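Polyketide synthase PksJ (Bacillus subtilis subsp. subtilis, PDB 4J1Q) catalyses, through its ketoreductase domain, the NADPH-dependent stereoselective reduction of alpha- and beta-keto groups on the bacillaene polyketide assembly line. Local coordinates at residues A[92-95]-A[96-99]; A[131-134]-A[135-139]; A[411-414]-A[415-419]; A[434-437]-A[438-441]. One frame throughout, in Å; residues are numbered along the deposited sequence.

Contact 1. Residues A[92-95]-A[96-99]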
# COMPACT_ATOMS: atom_id res chain seq x y z
N ILE A 92 3.85 7.94 -14.95
CA ILE A 92 3.78 9.09 -14.04
C ILE A 92 5.17 9.45 -13.60
O ILE A 92 5.54 10.63 -13.54
CB ILE A 92 3.01 8.80 -12.72
CG1 ILE A 92 1.59 8.28 -12.99
CG2 ILE A 92 3.00 10.04 -11.85
CD1 ILE A 92 0.97 8.84 -14.24
N PHE A 93 5.93 8.42 -13.29
CA PHE A 93 7.27 8.58 -12.76
C PHE A 93 8.18 9.26 -13.78
O PHE A 93 8.93 10.18 -13.43
CB PHE A 93 7.79 7.20 -12.33
CG PHE A 93 9.27 7.13 -12.14
CD1 PHE A 93 9.86 7.74 -11.05
CD2 PHE A 93 10.05 6.29 -12.93
CE1 PHE A 93 11.21 7.57 -10.80
CE2 PHE A 93 11.38 6.11 -12.69
CZ PHE A 93 11.96 6.74 -11.60
N GLU A 94 8.02 8.89 -15.05
CA GLU A 94 8.88 9.47 -16.10
C GLU A 94 8.43 10.88 -16.45
O GLU A 94 9.23 11.70 -16.82
CB GLU A 94 8.88 8.60 -17.36
CG GLU A 94 9.53 7.24 -17.16
CD GLU A 94 9.44 6.37 -18.39
OE1 GLU A 94 8.40 6.40 -19.09
OE2 GLU A 94 10.43 5.66 -18.69
N LEU A 95 7.14 11.13 -16.29
CA LEU A 95 6.60 12.47 -16.38
C LEU A 95 7.22 13.43 -15.37
O LEU A 95 7.70 14.49 -15.73
CB LEU A 95 5.09 12.40 -16.20
CG LEU A 95 4.33 13.71 -16.25
CD1 LEU A 95 4.39 14.33 -17.65
CD2 LEU A 95 2.90 13.48 -15.80
N LEU A 96 7.25 13.06 -14.09
CA LEU A 96 7.86 13.92 -13.07
C LEU A 96 9.32 14.22 -13.40
O LEU A 96 9.73 15.38 -13.43
CB LEU A 96 7.80 13.26 -11.69
CG LEU A 96 6.41 13.01 -11.11
CD1 LEU A 96 6.51 12.11 -9.88
CD2 LEU A 96 5.72 14.31 -10.76
N GLN A 97 10.10 13.16 -13.59
CA GLN A 97 11.52 13.31 -13.90
C GLN A 97 11.74 14.39 -14.94
O GLN A 97 12.60 15.25 -14.76
CB GLN A 97 12.09 12.00 -14.44
CG GLN A 97 12.42 11.00 -13.37
CD GLN A 97 12.97 9.70 -13.94
OE1 GLN A 97 12.60 9.28 -15.03
NE2 GLN A 97 13.86 9.06 -13.19
N SER A 98 10.96 14.34 -16.01
CA SER A 98 11.12 15.25 -17.14
C SER A 98 10.85 16.69 -16.71
O SER A 98 11.56 17.61 -17.10
CB SER A 98 10.15 14.90 -18.25
OG SER A 98 8.97 15.68 -18.14
N LYS A 99 9.76 16.88 -15.98
CA LYS A 99 9.30 18.19 -15.63
C LYS A 99 10.13 18.76 -14.51
O LYS A 99 9.82 19.80 -13.96
CB LYS A 99 7.82 18.14 -15.23
CG LYS A 99 6.89 17.79 -16.38
CD LYS A 99 7.28 18.51 -17.67
CE LYS A 99 6.31 19.64 -18.00
NZ LYS A 99 5.22 19.21 -18.92

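Contact 2. Residues A[131-134]-A[135-139]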
# COMPACT_ATOMS: atom_id res chain seq x y z
N LYS A 131 2.10 11.78 -3.20
CA LYS A 131 2.59 12.25 -1.92
C LYS A 131 4.11 12.30 -1.82
O LYS A 131 4.67 13.28 -1.33
CB LYS A 131 2.02 11.40 -0.79
CG LYS A 131 0.51 11.51 -0.71
CD LYS A 131 0.00 10.96 0.61
CE LYS A 131 -1.29 11.67 0.99
NZ LYS A 131 -2.44 11.01 0.33
N THR A 132 4.80 11.30 -2.36
CA THR A 132 6.26 11.35 -2.38
C THR A 132 6.75 12.46 -3.29
O THR A 132 7.53 13.28 -2.88
CB THR A 132 6.87 10.00 -2.78
OG1 THR A 132 6.44 9.00 -1.84
CG2 THR A 132 8.43 10.08 -2.79
N ALA A 133 6.20 12.52 -4.50
CA ALA A 133 6.52 13.61 -5.43
C ALA A 133 6.40 15.01 -4.80
O ALA A 133 7.27 15.86 -5.02
CB ALA A 133 5.65 13.51 -6.68
N GLU A 134 5.33 15.24 -4.01
CA GLU A 134 5.13 16.53 -3.30
C GLU A 134 6.23 16.82 -2.27
O GLU A 134 6.66 17.96 -2.12
CB GLU A 134 3.78 16.56 -2.56
CG GLU A 134 2.58 16.81 -3.46
CD GLU A 134 1.43 17.49 -2.72
OE1 GLU A 134 0.26 17.31 -3.11
OE2 GLU A 134 1.68 18.28 -1.79
N ILE A 135 6.65 15.80 -1.53
CA ILE A 135 7.75 15.97 -0.58
C ILE A 135 9.07 16.33 -1.30
O ILE A 135 9.83 17.20 -0.84
CB ILE A 135 7.94 14.72 0.30
CG1 ILE A 135 6.75 14.58 1.28
CG2 ILE A 135 9.25 14.81 1.06
CD1 ILE A 135 6.63 13.19 1.88
N GLU A 136 9.31 15.70 -2.45
CA GLU A 136 10.57 15.88 -3.17
C GLU A 136 10.55 17.15 -4.01
O GLU A 136 11.60 17.70 -4.33
CB GLU A 136 10.86 14.65 -4.05
CG GLU A 136 11.20 13.40 -3.24
CD GLU A 136 11.62 12.20 -4.10
OE1 GLU A 136 11.86 12.39 -5.31
OE2 GLU A 136 11.71 11.06 -3.57
N PHE A 137 9.36 17.60 -4.38
CA PHE A 137 9.23 18.78 -5.22
C PHE A 137 8.39 19.88 -4.54
O PHE A 137 7.17 19.84 -4.57
CB PHE A 137 8.65 18.41 -6.60
CG PHE A 137 9.47 17.37 -7.35
CD1 PHE A 137 8.93 16.12 -7.65
CD2 PHE A 137 10.79 17.63 -7.71
CE1 PHE A 137 9.68 15.17 -8.34
CE2 PHE A 137 11.56 16.66 -8.35
CZ PHE A 137 11.00 15.43 -8.66
N SER A 138 9.06 20.83 -3.90
CA SER A 138 8.42 21.93 -3.16
C SER A 138 7.13 22.51 -3.78
O SER A 138 6.22 22.91 -3.08
CB SER A 138 9.42 23.09 -2.96
OG SER A 138 10.16 22.95 -1.77
N LYS A 139 7.12 22.67 -5.10
CA LYS A 139 6.17 23.57 -5.75
C LYS A 139 5.16 22.80 -6.58
O LYS A 139 4.51 23.36 -7.47
CB LYS A 139 6.92 24.58 -6.61
CG LYS A 139 7.94 25.41 -5.84
CD LYS A 139 8.39 26.63 -6.64
CE LYS A 139 9.54 27.32 -5.93
NZ LYS A 139 9.81 28.68 -6.45

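Contact 3. Residues A[411-414]-A[415-419]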
# COMPACT_ATOMS: atom_id res chain seq x y z
N PRO A 411 8.31 -0.81 19.26
CA PRO A 411 8.66 -2.05 19.93
C PRO A 411 7.76 -3.19 19.49
O PRO A 411 6.62 -2.95 19.12
CB PRO A 411 8.45 -1.74 21.43
CG PRO A 411 7.76 -0.42 21.47
CD PRO A 411 8.08 0.30 20.19
N THR A 412 8.26 -4.41 19.59
CA THR A 412 7.67 -5.57 18.93
C THR A 412 6.31 -5.97 19.50
O THR A 412 5.43 -6.40 18.75
CB THR A 412 8.63 -6.77 19.00
OG1 THR A 412 9.96 -6.32 18.73
CG2 THR A 412 8.26 -7.83 17.97
N ASP A 413 6.16 -5.89 20.82
CA ASP A 413 4.87 -6.19 21.47
C ASP A 413 3.83 -5.14 21.13
O ASP A 413 2.67 -5.47 20.85
CB ASP A 413 5.04 -6.27 23.00
CG ASP A 413 5.54 -4.96 23.60
OD1 ASP A 413 5.80 -4.00 22.84
OD2 ASP A 413 5.69 -4.90 24.83
N SER A 414 4.23 -3.87 21.17
CA SER A 414 3.38 -2.79 20.75
C SER A 414 2.86 -3.08 19.34
O SER A 414 1.68 -2.91 19.06
CB SER A 414 4.16 -1.47 20.78
OG SER A 414 3.29 -0.35 20.85
N GLY A 415 3.75 -3.56 18.48
CA GLY A 415 3.41 -3.94 17.12
C GLY A 415 2.47 -5.12 17.03
O GLY A 415 1.51 -5.12 16.25
N LEU A 416 2.77 -6.15 17.81
CA LEU A 416 1.95 -7.35 17.85
C LEU A 416 0.58 -7.02 18.45
O LEU A 416 -0.45 -7.52 17.99
CB LEU A 416 2.64 -8.42 18.68
CG LEU A 416 3.77 -9.22 18.01
CD1 LEU A 416 4.78 -9.68 19.06
CD2 LEU A 416 3.22 -10.40 17.22
N LYS A 417 0.57 -6.13 19.44
CA LYS A 417 -0.68 -5.68 20.01
C LYS A 417 -1.52 -4.96 18.96
O LYS A 417 -2.69 -5.28 18.77
CB LYS A 417 -0.45 -4.80 21.24
CG LYS A 417 0.17 -5.55 22.41
CD LYS A 417 0.38 -4.65 23.63
CE LYS A 417 1.34 -5.30 24.63
NZ LYS A 417 1.30 -4.64 25.97
N ALA A 418 -0.89 -4.05 18.23
CA ALA A 418 -1.57 -3.33 17.15
C ALA A 418 -2.05 -4.30 16.06
O ALA A 418 -3.15 -4.19 15.55
CB ALA A 418 -0.64 -2.30 16.56
N PHE A 419 -1.24 -5.30 15.80
CA PHE A 419 -1.61 -6.32 14.84
C PHE A 419 -2.89 -7.02 15.24
O PHE A 419 -3.79 -7.17 14.42
CB PHE A 419 -0.48 -7.32 14.68
CG PHE A 419 -0.84 -8.51 13.82
CD1 PHE A 419 -0.79 -8.43 12.44
CD2 PHE A 419 -1.13 -9.75 14.42
CE1 PHE A 419 -1.08 -9.55 11.66
CE2 PHE A 419 -1.39 -10.87 13.65
CZ PHE A 419 -1.31 -10.79 12.27

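Contact 4. Residues A[434-437]-A[438-441]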
# COMPACT_ATOMS: atom_id res chain seq x y z
N GLU A 434 3.90 4.85 16.06
CA GLU A 434 4.35 4.89 17.47
C GLU A 434 5.28 6.07 17.70
O GLU A 434 6.22 6.27 16.95
CB GLU A 434 5.07 3.60 17.86
CG GLU A 434 4.18 2.53 18.47
CD GLU A 434 4.52 2.20 19.91
OE1 GLU A 434 5.47 1.43 20.15
OE2 GLU A 434 3.80 2.70 20.79
N GLY A 435 5.07 6.81 18.77
CA GLY A 435 5.80 8.05 18.98
C GLY A 435 5.05 8.88 19.99
O GLY A 435 4.19 8.36 20.67
N GLN A 436 5.33 10.17 20.05
CA GLN A 436 4.61 11.04 20.96
C GLN A 436 3.25 11.48 20.38
O GLN A 436 3.19 12.06 19.30
CB GLN A 436 5.46 12.25 21.34
CG GLN A 436 6.72 11.89 22.13
CD GLN A 436 7.66 13.06 22.31
OE1 GLN A 436 7.83 13.89 21.42
NE2 GLN A 436 8.32 13.10 23.47
N LEU A 437 2.18 11.24 21.13
CA LEU A 437 0.81 11.39 20.62
C LEU A 437 0.50 12.76 20.05
O LEU A 437 -0.07 12.87 18.96
CB LEU A 437 -0.23 11.02 21.69
CG LEU A 437 -0.45 9.54 22.01
CD1 LEU A 437 -1.33 9.39 23.24
CD2 LEU A 437 -1.04 8.79 20.82
N GLN A 438 0.78 13.82 20.81
CA GLN A 438 0.36 15.16 20.41
C GLN A 438 1.07 15.66 19.16
O GLN A 438 0.46 16.30 18.31
CB GLN A 438 0.47 16.16 21.58
CG GLN A 438 -0.77 16.21 22.46
CD GLN A 438 -0.93 17.51 23.24
OE1 GLN A 438 -0.01 17.95 23.92
NE2 GLN A 438 -2.12 18.09 23.18
N LYS A 439 2.34 15.29 19.00
CA LYS A 439 3.07 15.60 17.77
C LYS A 439 2.46 14.87 16.59
O LYS A 439 2.21 15.46 15.54
CB LYS A 439 4.54 15.24 17.91
CG LYS A 439 5.36 16.33 18.59
CD LYS A 439 6.85 16.00 18.55
CE LYS A 439 7.61 16.76 19.63
NZ LYS A 439 9.07 16.51 19.52
N MET A 440 2.21 13.58 16.77
CA MET A 440 1.62 12.77 15.71
C MET A 440 0.27 13.32 15.30
O MET A 440 0.06 13.69 14.14
CB MET A 440 1.51 11.30 16.16
CG MET A 440 2.86 10.63 16.39
SD MET A 440 2.80 8.88 16.81
CE MET A 440 2.20 8.96 18.49
N LYS A 441 -0.63 13.46 16.26
CA LYS A 441 -1.98 13.97 15.99
C LYS A 441 -1.94 15.35 15.37
O LYS A 441 -2.73 15.66 14.48
CB LYS A 441 -2.81 13.99 17.27
CG LYS A 441 -3.30 12.62 17.70
CD LYS A 441 -4.23 12.72 18.89
CE LYS A 441 -4.44 11.35 19.52
NZ LYS A 441 -5.06 11.44 20.87

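Contact 1. Residues A[92-95]-A[96-99]
Q97 lays its carboxamide over one face of the F93 ring, a turn earlier on helix 81-98, and this pair is the main meeting of side chains here. Q97 CD stands 3.9 Å above the ring plane of F93, displaced toward the rim, while Q97 NE2 comes within 3.4 Å of F93 CZ. Amide and ring are inclined by 35°, so the amide lies tilted over the ring rather than flat on it. With CG anti to its backbone N (chi1 163°), F93 swings its ring out to the side where the extended Q97 arm ends. The amide is also anchored from outside, since Q97 NE2 donates to the carbonyl oxygen of I299, and the F93 ring stacks with F307.

The backbone bonds run i to i+4. L96 N reaches I92 O at 3.0 Å, Q97 N binds F93 O at 3.2 Å, and S98 N follows to E94 O. At the helix end L95 O is gripped twice: by K99 N at 3.2 Å, in the carbonyl plane, and by the hydroxyl S98 OG at 3.0 Å, tilted 18° from that plane. K99 is the first residue to leave helical geometry, so this doubly used carbonyl closes the last turn.

Van der Waals contact is slighter: L96 CG rests 3.5 Å from the carbonyl oxygen I92 O. The helix lies with I92 and L96 against helix 126-136, L95 on strand 70-74, and K99 on I48 of strand 46-52, where the lysine forms a salt bridge with E46.

Contact 2. Residues A[131-134]-A[135-139]
The last turn of helix 126-136, the crossover helix between the parallel neighbouring strands 108-115 and 140-147 in a Rossmann-like beta-alpha-beta unit, closes where F137 N binds A133 O at 2.8 Å. Two more i to i+4 bonds precede it: I135 N to K131 O, and E136 N to T132 O at 3.0 Å. F137 then leaves helical geometry, and its side chain folds back over the end it has just closed. With chi1 at -57° its CG sits beside its own backbone N, which sets the ring obliquely by A133 O, and CD1 of F137 comes 4.3 Å from the A133 CB methyl.

On another side of the helix T132 and E136 run side by side, pointing the same way. The T132 CG2 methyl touches E136 OE2 at 3.5 Å, a carbon-oxygen contact. Both polar ends are engaged farther out: E136 takes hydrogen bonds from the backbone amides of G347 and I299, and T132 OG1 from that of N345.

E134 forms a salt bridge with K170. Around the turn, F137 packs on V100 and L103 of helix 100-105, while T132 leans on A349 and A352 of helix 349-370.

Contact 3. Residues A[411-414]-A[415-419]
T412 O accepts the amide of L416 at 2.8 Å, the donor tilted somewhat from the carbonyl plane. The bond belongs to the opening run of helix 412-425. P411, in the N-cap position, offers its carbonyl oxygen to G415 N at 3.0 Å, and D413 O and S414 O take K417 N and A418 N in the same i to i+4 fashion, the K417 bond being unusually short.

Side chains one turn apart also meet. T412 and L416 lie alongside each other and point the same way, with T412 CG2 4.1 Å from L416 CD1. The threonine hydroxyl is turned to another task, a hydrogen bond with E388. D413 CB lies 4.2 Å from K417 CE of the extended lysine arm. With CG of D413 between its backbone N and carbonyl carbon (chi1 61°), the carboxylate is placed so that D413 OD2 stops 4.5 Å from K417 NZ, a distance at which attraction is plausible but no salt bridge forms.

G415 and A418 are buried. A418 packs on strands 22-31 and 429-435, L416 on E221 and T412 on L217 of helix 213-226, where the ring of F419 also makes an edge-to-face contact with F218.

Contact 4. Residues A[434-437]-A[438-441]
M440 reaches back from its helix to G435, its sulfur SD lying 3.6 Å from G435 N. Its chain runs straight as far as SD and turns only at the terminal methyl (chi3 -74°). That bend carries CE toward L437, whose CD2 branch it approaches at 4.0 Å, the two side chains crossing at a slant. Nearer the backbone, M440 CG lies 3.3 Å from Q436 O.

That same oxygen accepts M440 N at 3.1 Å, and L437 O then accepts K441 N at 2.8 Å, both close to linear at the hydrogen. Q436 is thus the N-cap residue of helix 437-444. The motif is a strand passing quickly into a helix: strand 429-435, weakly bonded here, leads through Q436 into helix 437-444, and M440 lies back against G435, five residues earlier. Strand 429-435 itself lies antiparallel to strand 22-31 and parallel to strand 377-383.

On the outer flank Q436 and K439 extend side by side, and Q436 OE1 comes within 3.4 Å of K439 CE. Q436 NE2 has a weak hydrogen bond with H20. Farther out, backbone bonds from E434 to V408 and from Q436 to G406 tie down the segment before the helix. L24 of strand 22-31 meets L437, M440 and K441, while the ammonium end of K441 has a long, weak ion pair with E186.

Along the chain the four contacts come in series, and they gather in two pairs. Contacts 1 and 2 have centres about 12 Å apart and touch directly, L96 CD1 lying 3.6 Å from A133 CB, so helices 81-98 and 126-136 pack side by side in the N-terminal half. Contacts 3 and 4, centres about 16 Å apart, belong to helix 412-425 and the strand-to-helix passage that follows; S414 OG lies 2.9 Å from E434 OE1. Contacts 1 and 3 lie on opposite sides of the chain's centre, their centres about 38 Å apart, whereas contacts 2 and 4 approach to about 13 Å between nearest atoms. Strand 429-435 runs parallel beside strand 377-383 of the cofactor-binding Rossmann portion, consistent with the structural and catalytic halves of polyketide ketoreductases.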